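Local coordinates for protein SxtG (Microseira wollei, PDB 6U1R) that probably transfers an amidino group between substrates as an amidinotransferase of the saxitoxin biosynthetic pathway, at residues 148-156 / 207-216; 55-63 / 189-197. All coordinates share one frame; numbering follows the deposited sequence.

Interaction 1 (148-156 / 207-216); sequences EAPMADRNR and VTEFEPTFDA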
ATOM      1  N   GLU A 148       6.386   1.839   0.424  1.00 11.77           N
ATOM      2  CA  GLU A 148       6.245   0.794   1.434  1.00 12.47           C
ATOM      3  C   GLU A 148       6.110  -0.560   0.748  1.00 12.19           C
ATOM      4  O   GLU A 148       5.195  -0.776  -0.063  1.00 12.65           O
ATOM      5  CB  GLU A 148       5.051   1.065   2.352  1.00 12.58           C
ATOM      6  CG  GLU A 148       5.090   2.479   2.975  1.00 13.85           C
ATOM      7  CD  GLU A 148       4.216   2.661   4.209  1.00 16.28           C
ATOM      8  OE1 GLU A 148       3.508   1.706   4.610  1.00 17.82           O
ATOM      9  OE2 GLU A 148       4.239   3.782   4.777  1.00 15.88           O
ATOM     10  N   ALA A 149       7.019  -1.463   1.091  1.00 11.23           N
ATOM     11  CA  ALA A 149       7.106  -2.773   0.470  1.00 10.60           C
ATOM     12  C   ALA A 149       5.942  -3.678   0.879  1.00 12.68           C
ATOM     13  O   ALA A 149       5.483  -3.644   2.029  1.00 12.42           O
ATOM     14  CB  ALA A 149       8.413  -3.443   0.857  1.00 11.71           C
ATOM     15  N   PRO A 150       5.484  -4.540  -0.035  1.00 11.75           N
ATOM     16  CA  PRO A 150       4.478  -5.552   0.328  1.00 12.86           C
ATOM     17  C   PRO A 150       5.159  -6.801   0.864  1.00 11.83           C
ATOM     18  O   PRO A 150       5.481  -7.704   0.090  1.00 13.13           O
ATOM     19  CB  PRO A 150       3.761  -5.815  -0.999  1.00 11.96           C
ATOM     20  CG  PRO A 150       4.862  -5.621  -2.049  1.00 13.45           C
ATOM     21  CD  PRO A 150       5.837  -4.600  -1.467  1.00 12.50           C
ATOM     22  N   MET A 151       5.410  -6.852   2.163  1.00 12.39           N
ATOM     23  CA  MET A 151       6.323  -7.847   2.704  1.00 12.16           C
ATOM     24  C   MET A 151       5.651  -9.197   2.925  1.00 12.41           C
ATOM     25  O   MET A 151       4.505  -9.278   3.388  1.00 12.71           O
ATOM     26  CB  MET A 151       6.927  -7.325   4.010  1.00 12.97           C
ATOM     27  CG  MET A 151       7.710  -6.010   3.812  1.00 13.74           C
ATOM     28  SD  MET A 151       8.462  -5.391   5.349  1.00 13.34           S
ATOM     29  CE  MET A 151       9.914  -6.432   5.496  1.00 14.50           C
ATOM     30  N   ALA A 152       6.384 -10.267   2.598  1.00 11.41           N
ATOM     31  CA  ALA A 152       5.829 -11.625   2.692  1.00 14.41           C
ATOM     32  C   ALA A 152       5.760 -12.148   4.121  1.00 15.33           C
ATOM     33  O   ALA A 152       4.978 -13.074   4.397  1.00 13.64           O
ATOM     34  CB  ALA A 152       6.659 -12.593   1.842  1.00 14.78           C
ATOM     35  N   ASP A 153       6.549 -11.584   5.033  1.00 14.05           N
ATOM     36  CA  ASP A 153       6.600 -12.074   6.408  1.00 14.44           C
ATOM     37  C   ASP A 153       5.441 -11.485   7.213  1.00 14.95           C
ATOM     38  O   ASP A 153       5.406 -10.279   7.502  1.00 13.89           O
ATOM     39  CB  ASP A 153       7.957 -11.738   7.020  1.00 12.97           C
ATOM     40  CG  ASP A 153       8.179 -12.427   8.357  1.00 17.64           C
ATOM     41  OD1 ASP A 153       7.186 -12.611   9.091  1.00 15.72           O
ATOM     42  OD2 ASP A 153       9.338 -12.779   8.665  1.00 19.42           O
ATOM     43  N   ARG A 154       4.476 -12.348   7.559  1.00 14.60           N
ATOM     44  CA  ARG A 154       3.307 -11.940   8.328  1.00 15.12           C
ATOM     45  C   ARG A 154       3.666 -11.157   9.584  1.00 13.34           C
ATOM     46  O   ARG A 154       2.965 -10.217   9.943  1.00 12.44           O
ATOM     47  CB  ARG A 154       2.490 -13.178   8.716  1.00 14.61           C
ATOM     48  CG  ARG A 154       1.789 -13.861   7.559  1.00 13.36           C
ATOM     49  CD  ARG A 154       1.304 -15.232   8.007  1.00 14.24           C
ATOM     50  NE  ARG A 154       0.440 -15.865   7.013  1.00 14.75           N
ATOM     51  CZ  ARG A 154       0.192 -17.170   6.968  1.00 17.77           C
ATOM     52  NH1 ARG A 154       0.756 -17.996   7.862  1.00 17.75           N
ATOM     53  NH2 ARG A 154      -0.630 -17.652   6.039  1.00 17.73           N
ATOM     54  N   ASN A 155       4.727 -11.548  10.294  1.00 12.93           N
ATOM     55  CA  ASN A 155       5.047 -10.840  11.530  1.00 14.69           C
ATOM     56  C   ASN A 155       5.498  -9.408  11.286  1.00 14.63           C
ATOM     57  O   ASN A 155       5.552  -8.619  12.234  1.00 14.54           O
ATOM     58  CB  ASN A 155       6.120 -11.593  12.302  1.00 14.75           C
ATOM     59  CG  ASN A 155       5.638 -12.931  12.796  1.00 15.92           C
ATOM     60  OD1 ASN A 155       5.661 -13.907  12.057  1.00 17.81           O
ATOM     61  ND2 ASN A 155       5.168 -12.983  14.052  1.00 17.74           N
ATOM     62  N   ARG A 156       5.843  -9.058  10.049  1.00 14.16           N
ATOM     63  CA  ARG A 156       6.303  -7.713   9.717  1.00 13.60           C
ATOM     64  C   ARG A 156       5.215  -6.849   9.079  1.00 13.27           C
ATOM     65  O   ARG A 156       5.511  -5.764   8.585  1.00 12.35           O
ATOM     66  CB  ARG A 156       7.540  -7.822   8.805  1.00 13.27           C
ATOM     67  CG  ARG A 156       8.584  -8.804   9.342  1.00 14.05           C
ATOM     68  CD  ARG A 156       9.886  -8.763   8.559  1.00 14.98           C
ATOM     69  NE  ARG A 156      10.669  -7.561   8.841  1.00 13.25           N
ATOM     70  CZ  ARG A 156      11.900  -7.350   8.391  1.00 15.01           C
ATOM     71  NH1 ARG A 156      12.493  -8.260   7.637  1.00 12.86           N
ATOM     72  NH2 ARG A 156      12.546  -6.238   8.727  1.00 14.67           N
ATOM     73  N   VAL A 207       8.410 -18.699  -1.251  1.00 14.50           N
ATOM     74  CA  VAL A 207       7.228 -17.964  -1.700  1.00 15.68           C
ATOM     75  C   VAL A 207       6.811 -18.449  -3.081  1.00 13.62           C
ATOM     76  O   VAL A 207       7.642 -18.875  -3.905  1.00 14.56           O
ATOM     77  CB  VAL A 207       7.421 -16.435  -1.710  1.00 14.64           C
ATOM     78  CG1 VAL A 207       7.318 -15.860  -0.292  1.00 16.82           C
ATOM     79  CG2 VAL A 207       8.696 -16.043  -2.396  1.00 13.99           C
ATOM     80  N   THR A 208       5.505 -18.393  -3.320  1.00 14.78           N
ATOM     81  CA  THR A 208       4.864 -18.796  -4.563  1.00 15.56           C
ATOM     82  C   THR A 208       4.597 -17.555  -5.404  1.00 15.11           C
ATOM     83  O   THR A 208       5.102 -16.459  -5.111  1.00 16.05           O
ATOM     84  CB  THR A 208       3.550 -19.527  -4.281  1.00 15.96           C
ATOM     85  OG1 THR A 208       2.609 -18.583  -3.743  1.00 14.95           O
ATOM     86  CG2 THR A 208       3.750 -20.663  -3.296  1.00 15.16           C
ATOM     87  N   GLU A 209       3.770 -17.711  -6.445  1.00 15.24           N
ATOM     88  CA  GLU A 209       3.320 -16.591  -7.272  1.00 15.85           C
ATOM     89  C   GLU A 209       1.852 -16.251  -7.039  1.00 15.12           C
ATOM     90  O   GLU A 209       1.160 -15.767  -7.939  1.00 16.31           O
ATOM     91  CB  GLU A 209       3.581 -16.887  -8.750  1.00 17.04           C
ATOM     92  CG  GLU A 209       5.078 -17.007  -9.101  1.00 16.70           C
ATOM     93  CD  GLU A 209       5.864 -15.723  -8.844  1.00 15.13           C
ATOM     94  OE1 GLU A 209       5.295 -14.624  -9.016  1.00 16.81           O
ATOM     95  OE2 GLU A 209       7.066 -15.823  -8.493  1.00 17.05           O
ATOM     96  N   PHE A 210       1.360 -16.475  -5.819  1.00 15.20           N
ATOM     97  CA  PHE A 210      -0.033 -16.172  -5.510  1.00 14.99           C
ATOM     98  C   PHE A 210      -0.317 -14.665  -5.578  1.00 15.55           C
ATOM     99  O   PHE A 210      -1.339 -14.248  -6.140  1.00 15.03           O
ATOM    100  CB  PHE A 210      -0.354 -16.771  -4.141  1.00 15.24           C
ATOM    101  CG  PHE A 210      -1.619 -16.273  -3.518  1.00 16.41           C
ATOM    102  CD1 PHE A 210      -2.854 -16.709  -3.975  1.00 17.79           C
ATOM    103  CD2 PHE A 210      -1.570 -15.406  -2.443  1.00 15.67           C
ATOM    104  CE1 PHE A 210      -4.018 -16.264  -3.382  1.00 18.46           C
ATOM    105  CE2 PHE A 210      -2.719 -14.952  -1.854  1.00 16.35           C
ATOM    106  CZ  PHE A 210      -3.956 -15.385  -2.321  1.00 17.19           C
ATOM    107  N   GLU A 211       0.558 -13.835  -5.016  1.00 13.69           N
ATOM    108  CA  GLU A 211       0.339 -12.395  -4.999  1.00 13.82           C
ATOM    109  C   GLU A 211       1.681 -11.676  -4.929  1.00 13.00           C
ATOM    110  O   GLU A 211       2.695 -12.277  -4.566  1.00 12.79           O
ATOM    111  CB  GLU A 211      -0.545 -11.981  -3.821  1.00 14.60           C
ATOM    112  CG  GLU A 211       0.169 -12.071  -2.496  1.00 14.59           C
ATOM    113  CD  GLU A 211      -0.776 -11.929  -1.328  1.00 13.69           C
ATOM    114  OE1 GLU A 211      -1.795 -11.198  -1.439  1.00 13.87           O
ATOM    115  OE2 GLU A 211      -0.480 -12.572  -0.306  1.00 14.24           O
ATOM    116  N   PRO A 212       1.713 -10.377  -5.249  1.00 12.86           N
ATOM    117  CA  PRO A 212       2.994  -9.642  -5.254  1.00 12.94           C
ATOM    118  C   PRO A 212       3.553  -9.457  -3.849  1.00 12.97           C
ATOM    119  O   PRO A 212       2.884  -8.878  -2.989  1.00 12.10           O
ATOM    120  CB  PRO A 212       2.625  -8.290  -5.878  1.00 14.09           C
ATOM    121  CG  PRO A 212       1.325  -8.472  -6.552  1.00 15.31           C
ATOM    122  CD  PRO A 212       0.622  -9.610  -5.877  1.00 14.00           C
ATOM    123  N   THR A 213       4.800  -9.901  -3.628  1.00 12.05           N
ATOM    124  CA  THR A 213       5.531  -9.614  -2.395  1.00 11.39           C
ATOM    125  C   THR A 213       6.984  -9.294  -2.721  1.00 13.04           C
ATOM    126  O   THR A 213       7.588  -9.888  -3.630  1.00 11.66           O
ATOM    127  CB  THR A 213       5.491 -10.771  -1.348  1.00 11.90           C
ATOM    128  OG1 THR A 213       6.034 -11.986  -1.887  1.00 15.20           O
ATOM    129  CG2 THR A 213       4.079 -11.019  -0.862  1.00 13.07           C
ATOM    130  N   PHE A 214       7.528  -8.324  -1.994  1.00 12.63           N
ATOM    131  CA  PHE A 214       8.970  -8.108  -1.999  1.00 11.86           C
ATOM    132  C   PHE A 214       9.380  -7.359  -0.740  1.00 13.84           C
ATOM    133  O   PHE A 214       8.583  -6.630  -0.135  1.00 12.68           O
ATOM    134  CB  PHE A 214       9.447  -7.351  -3.260  1.00 11.77           C
ATOM    135  CG  PHE A 214       8.995  -5.908  -3.360  1.00 13.05           C
ATOM    136  CD1 PHE A 214       9.708  -4.898  -2.718  1.00 12.32           C
ATOM    137  CD2 PHE A 214       7.889  -5.556  -4.123  1.00 13.41           C
ATOM    138  CE1 PHE A 214       9.315  -3.585  -2.824  1.00 14.12           C
ATOM    139  CE2 PHE A 214       7.492  -4.224  -4.240  1.00 14.05           C
ATOM    140  CZ  PHE A 214       8.202  -3.241  -3.596  1.00 14.40           C
ATOM    141  N   ASP A 215      10.634  -7.583  -0.344  1.00 12.37           N
ATOM    142  CA  ASP A 215      11.321  -6.761   0.641  1.00 12.41           C
ATOM    143  C   ASP A 215      12.198  -5.758  -0.101  1.00 13.42           C
ATOM    144  O   ASP A 215      12.855  -6.101  -1.095  1.00 11.06           O
ATOM    145  CB  ASP A 215      12.218  -7.603   1.553  1.00 12.22           C
ATOM    146  CG  ASP A 215      11.454  -8.338   2.649  1.00 13.44           C
ATOM    147  OD1 ASP A 215      10.225  -8.499   2.533  1.00 12.29           O
ATOM    148  OD2 ASP A 215      12.106  -8.763   3.625  1.00 14.39           O
ATOM    149  N   ALA A 216      12.251  -4.530   0.409  1.00 12.52           N
ATOM    150  CA  ALA A 216      13.011  -3.505  -0.294  1.00 12.52           C
ATOM    151  C   ALA A 216      14.492  -3.854  -0.344  1.00 13.01           C
ATOM    152  O   ALA A 216      15.192  -3.487  -1.295  1.00 13.22           O
ATOM    153  CB  ALA A 216      12.788  -2.153   0.385  1.00 13.15           C
TER
HETATM  154  O   HOH W   1       8.934 -10.067   4.472  1.00 14.31           O
HETATM  155  O   HOH W   2      11.353 -10.209   5.817  1.00 13.79           O
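P150 meets F214 through both backbone and ring. F214 N donates to P150 O over 3.0 Å with an N-H...O angle of 145°. The same oxygen takes a CA-H...O contact from T213 CA at 3.1 Å.

Apolar contacts flank this bond. P150 CD sits over one face of the F214 ring, 3.4 Å from its centroid, a CH-pi contact displaced toward the rim. F214 starts out pointing away from 148-156, and with CG between its backbone N and carbonyl carbon (chi1 68°) the ring still comes back against P150. A152 CB packs against T213 and V207 CG1.

In the AGAT-like amidinotransferase fold, these two loops bring together part of the active site: D215 is predicted to be catalytic, and its strongest polar partner is H264, also a predicted active-site residue.

Two waters bridge the D215 carboxylate to 148-156: one donates to OD1 and accepts from D153 N, the other donates to OD2 and accepts from R156 NH1. R156 NH1 itself stays 4.1 Å from D215 OD2, which lies well out of the guanidinium plane (guanidinium and carboxylate planes 87° apart), so opposite charges are near without a salt bridge; R156 forms its salt bridges with E159 and D137. M151 CE lies 3.6 Å from D215 OD1 and also packs over one guanidinium face.

Interaction 2 (55-63 / 189-197); sequences PINKWTFPL and QYDFNFQFP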
ATOM      1  N   PRO A  55       6.231 -19.069   8.320  1.00 27.09           N
ATOM      2  CA  PRO A  55       6.581 -20.131   7.375  1.00 26.85           C
ATOM      3  C   PRO A  55       7.805 -19.789   6.514  1.00 26.60           C
ATOM      4  O   PRO A  55       8.051 -20.561   5.585  1.00 26.35           O
ATOM      5  CB  PRO A  55       5.328 -20.229   6.504  1.00 27.17           C
ATOM      6  CG  PRO A  55       4.873 -18.814   6.408  1.00 23.90           C
ATOM      7  CD  PRO A  55       5.238 -18.155   7.736  1.00 26.83           C
ATOM      8  N   ILE A  56       8.537 -18.706   6.822  1.00 22.55           N
ATOM      9  CA  ILE A  56       9.648 -18.220   5.984  1.00 23.44           C
ATOM     10  C   ILE A  56      11.010 -18.515   6.606  1.00 20.97           C
ATOM     11  O   ILE A  56      11.884 -19.095   5.956  1.00 19.25           O
ATOM     12  CB  ILE A  56       9.504 -16.713   5.696  1.00 20.43           C
ATOM     13  CG1 ILE A  56       8.268 -16.447   4.839  1.00 21.52           C
ATOM     14  CG2 ILE A  56      10.766 -16.169   5.004  1.00 22.78           C
ATOM     15  CD1 ILE A  56       7.913 -15.023   4.812  1.00 21.31           C
ATOM     16  N   ASN A  57      11.249 -18.028   7.826  1.00 17.87           N
ATOM     17  CA  ASN A  57      12.623 -17.835   8.270  1.00 19.61           C
ATOM     18  C   ASN A  57      13.365 -19.142   8.509  1.00 18.40           C
ATOM     19  O   ASN A  57      14.599 -19.154   8.477  1.00 18.93           O
ATOM     20  CB  ASN A  57      12.630 -16.963   9.502  1.00 17.94           C
ATOM     21  CG  ASN A  57      12.181 -15.564   9.173  1.00 24.10           C
ATOM     22  OD1 ASN A  57      12.535 -15.037   8.111  1.00 23.59           O
ATOM     23  ND2 ASN A  57      11.355 -14.980  10.024  1.00 20.23           N
ATOM     24  N   LYS A  58      12.665 -20.243   8.721  1.00 18.37           N
ATOM     25  CA  LYS A  58      13.399 -21.496   8.852  1.00 17.90           C
ATOM     26  C   LYS A  58      14.223 -21.806   7.604  1.00 19.95           C
ATOM     27  O   LYS A  58      15.193 -22.566   7.684  1.00 19.24           O
ATOM     28  CB  LYS A  58      12.446 -22.649   9.163  1.00 21.50           C
ATOM     29  CG  LYS A  58      11.529 -23.065   8.042  1.00 25.22           C
ATOM     30  CD  LYS A  58      10.550 -24.107   8.578  1.00 27.13           C
ATOM     31  CE  LYS A  58       9.663 -24.693   7.502  1.00 33.75           C
ATOM     32  NZ  LYS A  58       8.864 -25.837   8.079  1.00 37.80           N
ATOM     33  N   TRP A  59      13.887 -21.213   6.463  1.00 18.88           N
ATOM     34  CA  TRP A  59      14.611 -21.478   5.225  1.00 18.20           C
ATOM     35  C   TRP A  59      15.803 -20.546   5.025  1.00 18.84           C
ATOM     36  O   TRP A  59      16.471 -20.623   3.984  1.00 16.66           O
ATOM     37  CB  TRP A  59      13.640 -21.402   4.038  1.00 19.00           C
ATOM     38  CG  TRP A  59      12.556 -22.442   4.161  1.00 19.61           C
ATOM     39  CD1 TRP A  59      11.238 -22.226   4.389  1.00 22.75           C
ATOM     40  CD2 TRP A  59      12.729 -23.869   4.104  1.00 21.78           C
ATOM     41  NE1 TRP A  59      10.568 -23.432   4.479  1.00 23.89           N
ATOM     42  CE2 TRP A  59      11.460 -24.453   4.297  1.00 24.13           C
ATOM     43  CE3 TRP A  59      13.832 -24.704   3.899  1.00 21.60           C
ATOM     44  CZ2 TRP A  59      11.261 -25.837   4.292  1.00 25.64           C
ATOM     45  CZ3 TRP A  59      13.635 -26.083   3.895  1.00 24.69           C
ATOM     46  CH2 TRP A  59      12.356 -26.633   4.088  1.00 26.48           C
ATOM     47  N   THR A  60      16.098 -19.685   5.993  1.00 18.42           N
ATOM     48  CA  THR A  60      17.341 -18.937   5.996  1.00 20.50           C
ATOM     49  C   THR A  60      18.448 -19.679   6.726  1.00 23.39           C
ATOM     50  O   THR A  60      19.519 -19.108   6.942  1.00 26.03           O
ATOM     51  CB  THR A  60      17.136 -17.559   6.630  1.00 24.59           C
ATOM     52  OG1 THR A  60      16.768 -17.693   8.015  1.00 24.84           O
ATOM     53  CG2 THR A  60      16.054 -16.814   5.897  1.00 20.16           C
ATOM     54  N   PHE A  61      18.221 -20.945   7.094  1.00 25.67           N
ATOM     55  CA  PHE A  61      19.219 -21.729   7.801  1.00 28.45           C
ATOM     56  C   PHE A  61      19.634 -22.931   6.964  1.00 29.14           C
ATOM     57  O   PHE A  61      18.765 -23.666   6.483  1.00 25.94           O
ATOM     58  CB  PHE A  61      18.667 -22.217   9.153  1.00 30.11           C
ATOM     59  CG  PHE A  61      18.325 -21.105  10.101  1.00 28.77           C
ATOM     60  CD1 PHE A  61      19.297 -20.566  10.917  1.00 34.59           C
ATOM     61  CD2 PHE A  61      17.035 -20.591  10.175  1.00 27.37           C
ATOM     62  CE1 PHE A  61      18.994 -19.537  11.797  1.00 36.16           C
ATOM     63  CE2 PHE A  61      16.728 -19.553  11.055  1.00 24.36           C
ATOM     64  CZ  PHE A  61      17.707 -19.035  11.861  1.00 31.94           C
ATOM     65  N   PRO A  62      20.925 -23.190   6.787  1.00 30.88           N
ATOM     66  CA  PRO A  62      21.316 -24.482   6.216  1.00 35.99           C
ATOM     67  C   PRO A  62      20.859 -25.594   7.147  1.00 35.25           C
ATOM     68  O   PRO A  62      20.748 -25.402   8.360  1.00 33.27           O
ATOM     69  CB  PRO A  62      22.845 -24.395   6.123  1.00 38.44           C
ATOM     70  CG  PRO A  62      23.236 -23.378   7.150  1.00 38.96           C
ATOM     71  CD  PRO A  62      22.087 -22.402   7.236  1.00 34.16           C
ATOM     72  N   LEU A  63      20.557 -26.755   6.564  1.00 33.30           N
ATOM     73  CA  LEU A  63      19.954 -27.834   7.344  1.00 40.17           C
ATOM     74  C   LEU A  63      20.716 -28.109   8.637  1.00 38.99           C
ATOM     75  O   LEU A  63      20.104 -28.446   9.658  1.00 39.88           O
ATOM     76  CB  LEU A  63      19.870 -29.108   6.498  1.00 45.54           C
ATOM     77  CG  LEU A  63      19.423 -30.374   7.237  1.00 46.19           C
ATOM     78  CD1 LEU A  63      18.076 -30.163   7.933  1.00 42.31           C
ATOM     79  CD2 LEU A  63      19.356 -31.547   6.267  1.00 52.81           C
ATOM     80  N   GLN A 189       0.413 -18.296  -0.492  1.00 15.94           N
ATOM     81  CA  GLN A 189       1.629 -17.541  -0.791  1.00 14.97           C
ATOM     82  C   GLN A 189       2.900 -18.318  -0.452  1.00 15.93           C
ATOM     83  O   GLN A 189       3.994 -17.877  -0.813  1.00 14.85           O
ATOM     84  CB  GLN A 189       1.581 -16.199  -0.034  1.00 15.29           C
ATOM     85  CG  GLN A 189       2.763 -15.238  -0.313  1.00 14.34           C
ATOM     86  CD  GLN A 189       2.887 -14.826  -1.771  1.00 14.77           C
ATOM     87  OE1 GLN A 189       1.972 -15.015  -2.564  1.00 15.41           O
ATOM     88  NE2 GLN A 189       4.047 -14.251  -2.130  1.00 15.24           N
ATOM     89  N   TYR A 190       2.789 -19.490   0.188  1.00 15.45           N
ATOM     90  CA  TYR A 190       3.951 -20.228   0.657  1.00 16.54           C
ATOM     91  C   TYR A 190       3.862 -21.683   0.202  1.00 17.92           C
ATOM     92  O   TYR A 190       2.781 -22.277   0.206  1.00 18.39           O
ATOM     93  CB  TYR A 190       4.062 -20.160   2.193  1.00 17.07           C
ATOM     94  CG  TYR A 190       3.827 -18.779   2.759  1.00 13.84           C
ATOM     95  CD1 TYR A 190       4.799 -17.798   2.665  1.00 16.23           C
ATOM     96  CD2 TYR A 190       2.625 -18.459   3.377  1.00 15.43           C
ATOM     97  CE1 TYR A 190       4.579 -16.507   3.182  1.00 14.38           C
ATOM     98  CE2 TYR A 190       2.391 -17.194   3.894  1.00 15.60           C
ATOM     99  CZ  TYR A 190       3.376 -16.219   3.794  1.00 15.91           C
ATOM    100  OH  TYR A 190       3.111 -14.966   4.309  1.00 13.63           O
ATOM    101  N   ASP A 191       5.008 -22.243  -0.171  1.00 18.54           N
ATOM    102  CA  ASP A 191       5.122 -23.634  -0.620  1.00 21.06           C
ATOM    103  C   ASP A 191       5.373 -24.500   0.607  1.00 22.01           C
ATOM    104  O   ASP A 191       6.499 -24.593   1.097  1.00 22.35           O
ATOM    105  CB  ASP A 191       6.243 -23.768  -1.644  1.00 20.56           C
ATOM    106  CG  ASP A 191       6.435 -25.196  -2.133  1.00 24.45           C
ATOM    107  OD1 ASP A 191       5.724 -26.101  -1.660  1.00 24.13           O
ATOM    108  OD2 ASP A 191       7.332 -25.395  -2.978  1.00 24.50           O
ATOM    109  N   PHE A 192       4.328 -25.141   1.115  1.00 25.63           N
ATOM    110  CA  PHE A 192       4.524 -25.942   2.318  1.00 27.11           C
ATOM    111  C   PHE A 192       5.168 -27.292   2.035  1.00 27.37           C
ATOM    112  O   PHE A 192       5.449 -28.032   2.980  1.00 29.91           O
ATOM    113  CB  PHE A 192       3.191 -26.109   3.052  1.00 29.51           C
ATOM    114  CG  PHE A 192       2.740 -24.855   3.747  1.00 28.87           C
ATOM    115  CD1 PHE A 192       3.234 -24.531   5.003  1.00 32.81           C
ATOM    116  CD2 PHE A 192       1.865 -23.972   3.129  1.00 27.71           C
ATOM    117  CE1 PHE A 192       2.838 -23.365   5.647  1.00 37.36           C
ATOM    118  CE2 PHE A 192       1.456 -22.802   3.768  1.00 26.38           C
ATOM    119  CZ  PHE A 192       1.942 -22.499   5.028  1.00 30.18           C
ATOM    120  N   ASN A 193       5.451 -27.614   0.774  1.00 28.09           N
ATOM    121  CA  ASN A 193       6.244 -28.787   0.436  1.00 28.58           C
ATOM    122  C   ASN A 193       7.687 -28.429   0.095  1.00 27.41           C
ATOM    123  O   ASN A 193       8.410 -29.255  -0.465  1.00 26.30           O
ATOM    124  CB  ASN A 193       5.594 -29.544  -0.721  1.00 31.33           C
ATOM    125  CG  ASN A 193       4.175 -29.979  -0.397  1.00 34.94           C
ATOM    126  OD1 ASN A 193       3.885 -30.386   0.725  1.00 35.89           O
ATOM    127  ND2 ASN A 193       3.280 -29.866  -1.372  1.00 35.33           N
ATOM    128  N   PHE A 194       8.131 -27.221   0.446  1.00 26.32           N
ATOM    129  CA  PHE A 194       9.425 -26.748  -0.023  1.00 24.05           C
ATOM    130  C   PHE A 194      10.562 -27.597   0.539  1.00 24.00           C
ATOM    131  O   PHE A 194      10.530 -28.018   1.697  1.00 24.89           O
ATOM    132  CB  PHE A 194       9.648 -25.282   0.364  1.00 22.90           C
ATOM    133  CG  PHE A 194      10.968 -24.739  -0.108  1.00 21.28           C
ATOM    134  CD1 PHE A 194      11.104 -24.266  -1.403  1.00 20.77           C
ATOM    135  CD2 PHE A 194      12.077 -24.722   0.731  1.00 20.44           C
ATOM    136  CE1 PHE A 194      12.319 -23.770  -1.856  1.00 20.77           C
ATOM    137  CE2 PHE A 194      13.295 -24.226   0.284  1.00 20.29           C
ATOM    138  CZ  PHE A 194      13.421 -23.761  -1.008  1.00 18.13           C
ATOM    139  N   GLN A 195      11.570 -27.838  -0.300  1.00 24.66           N
ATOM    140  CA  GLN A 195      12.857 -28.384   0.110  1.00 26.02           C
ATOM    141  C   GLN A 195      13.944 -27.671  -0.684  1.00 24.57           C
ATOM    142  O   GLN A 195      13.744 -27.322  -1.851  1.00 23.05           O
ATOM    143  CB  GLN A 195      12.966 -29.909  -0.140  1.00 29.07           C
ATOM    144  CG  GLN A 195      11.905 -30.744   0.537  1.00 31.84           C
ATOM    145  CD  GLN A 195      11.995 -30.730   2.054  1.00 34.73           C
ATOM    146  OE1 GLN A 195      12.998 -30.311   2.637  1.00 39.12           O
ATOM    147  NE2 GLN A 195      10.940 -31.197   2.702  1.00 36.67           N
ATOM    148  N   PHE A 196      15.099 -27.460  -0.058  1.00 25.02           N
ATOM    149  CA  PHE A 196      16.197 -26.833  -0.779  1.00 23.42           C
ATOM    150  C   PHE A 196      16.485 -27.625  -2.054  1.00 27.29           C
ATOM    151  O   PHE A 196      16.418 -28.861  -2.038  1.00 27.63           O
ATOM    152  CB  PHE A 196      17.459 -26.772   0.083  1.00 23.64           C
ATOM    153  CG  PHE A 196      17.380 -25.798   1.239  1.00 23.89           C
ATOM    154  CD1 PHE A 196      17.149 -24.446   1.032  1.00 19.77           C
ATOM    155  CD2 PHE A 196      17.585 -26.242   2.534  1.00 22.50           C
ATOM    156  CE1 PHE A 196      17.092 -23.559   2.115  1.00 19.26           C
ATOM    157  CE2 PHE A 196      17.543 -25.363   3.607  1.00 24.87           C
ATOM    158  CZ  PHE A 196      17.294 -24.018   3.395  1.00 21.63           C
ATOM    159  N   PRO A 197      16.789 -26.962  -3.170  1.00 28.67           N
ATOM    160  CA  PRO A 197      17.212 -27.688  -4.376  1.00 32.97           C
ATOM    161  C   PRO A 197      18.496 -28.476  -4.152  1.00 36.38           C
ATOM    162  O   PRO A 197      19.285 -28.193  -3.251  1.00 31.77           O
ATOM    163  CB  PRO A 197      17.439 -26.576  -5.407  1.00 34.41           C
ATOM    164  CG  PRO A 197      16.773 -25.369  -4.881  1.00 30.99           C
ATOM    165  CD  PRO A 197      16.660 -25.512  -3.402  1.00 28.19           C
TER
HETATM  166  O   HOH W   3       7.691 -24.629   3.669  1.00 30.15           O
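P55 lies over the face of the Y190 ring, its CG 3.6 Å from the centroid and almost on the ring normal, a CH-pi contact. I56 CD1 approaches the same ring obliquely at CE1, and P55 CB also touches F192. Y190 OH hydrogen-bonds to A152 O.

W59 is the centre of an aromatic cluster with F194 and F196. F194 turns its edge to the indole: CD2 stands over the middle of the ring system, with planes at 76°. Its CG is anti to the backbone N (chi1 -180°), directing the ring toward W59. In the second T-shaped pair the roles reverse, the W59 edge pointing at the face of F196, with centroids 5.1 Å apart and planes at 86°. F196 CZ also lies 3.4 Å from F61 O.

The cluster joins the 3-10 segment after helix 53-57 to the end of the type I turn D191-F194 and the residues just beyond it; within that turn D191 OD1 accepts from N193 N as an Asx turn.

Polar linkage between the segments runs through one water, which accepts from W59 NE1 at 3.2 Å and donates to D191 O; cohesion here therefore rests mainly on ring faces, ring edges and proline C-H groups.

From the N terminus, 55-63 comes first, then 148-156, and both await partners from the long loop between strands 176-179 and 219-222. Interaction 2 closes a loop of 125 residues when 189-197 returns to helix 53-57; interaction 1 closes one of 50 residues when 207-216 reaches the loop after strand 145-148. Because 148-156 lies inside the first span and 207-216 beyond its end, the closures cross rather than nest. Their centres are 15 Å apart, yet they touch: besides the Y190-A152 bond, T208 N lies 3.0 Å from Q189 O, probably a hydrogen bond. The long loop thus ties helix 53-57 to the predicted active-site region around D215.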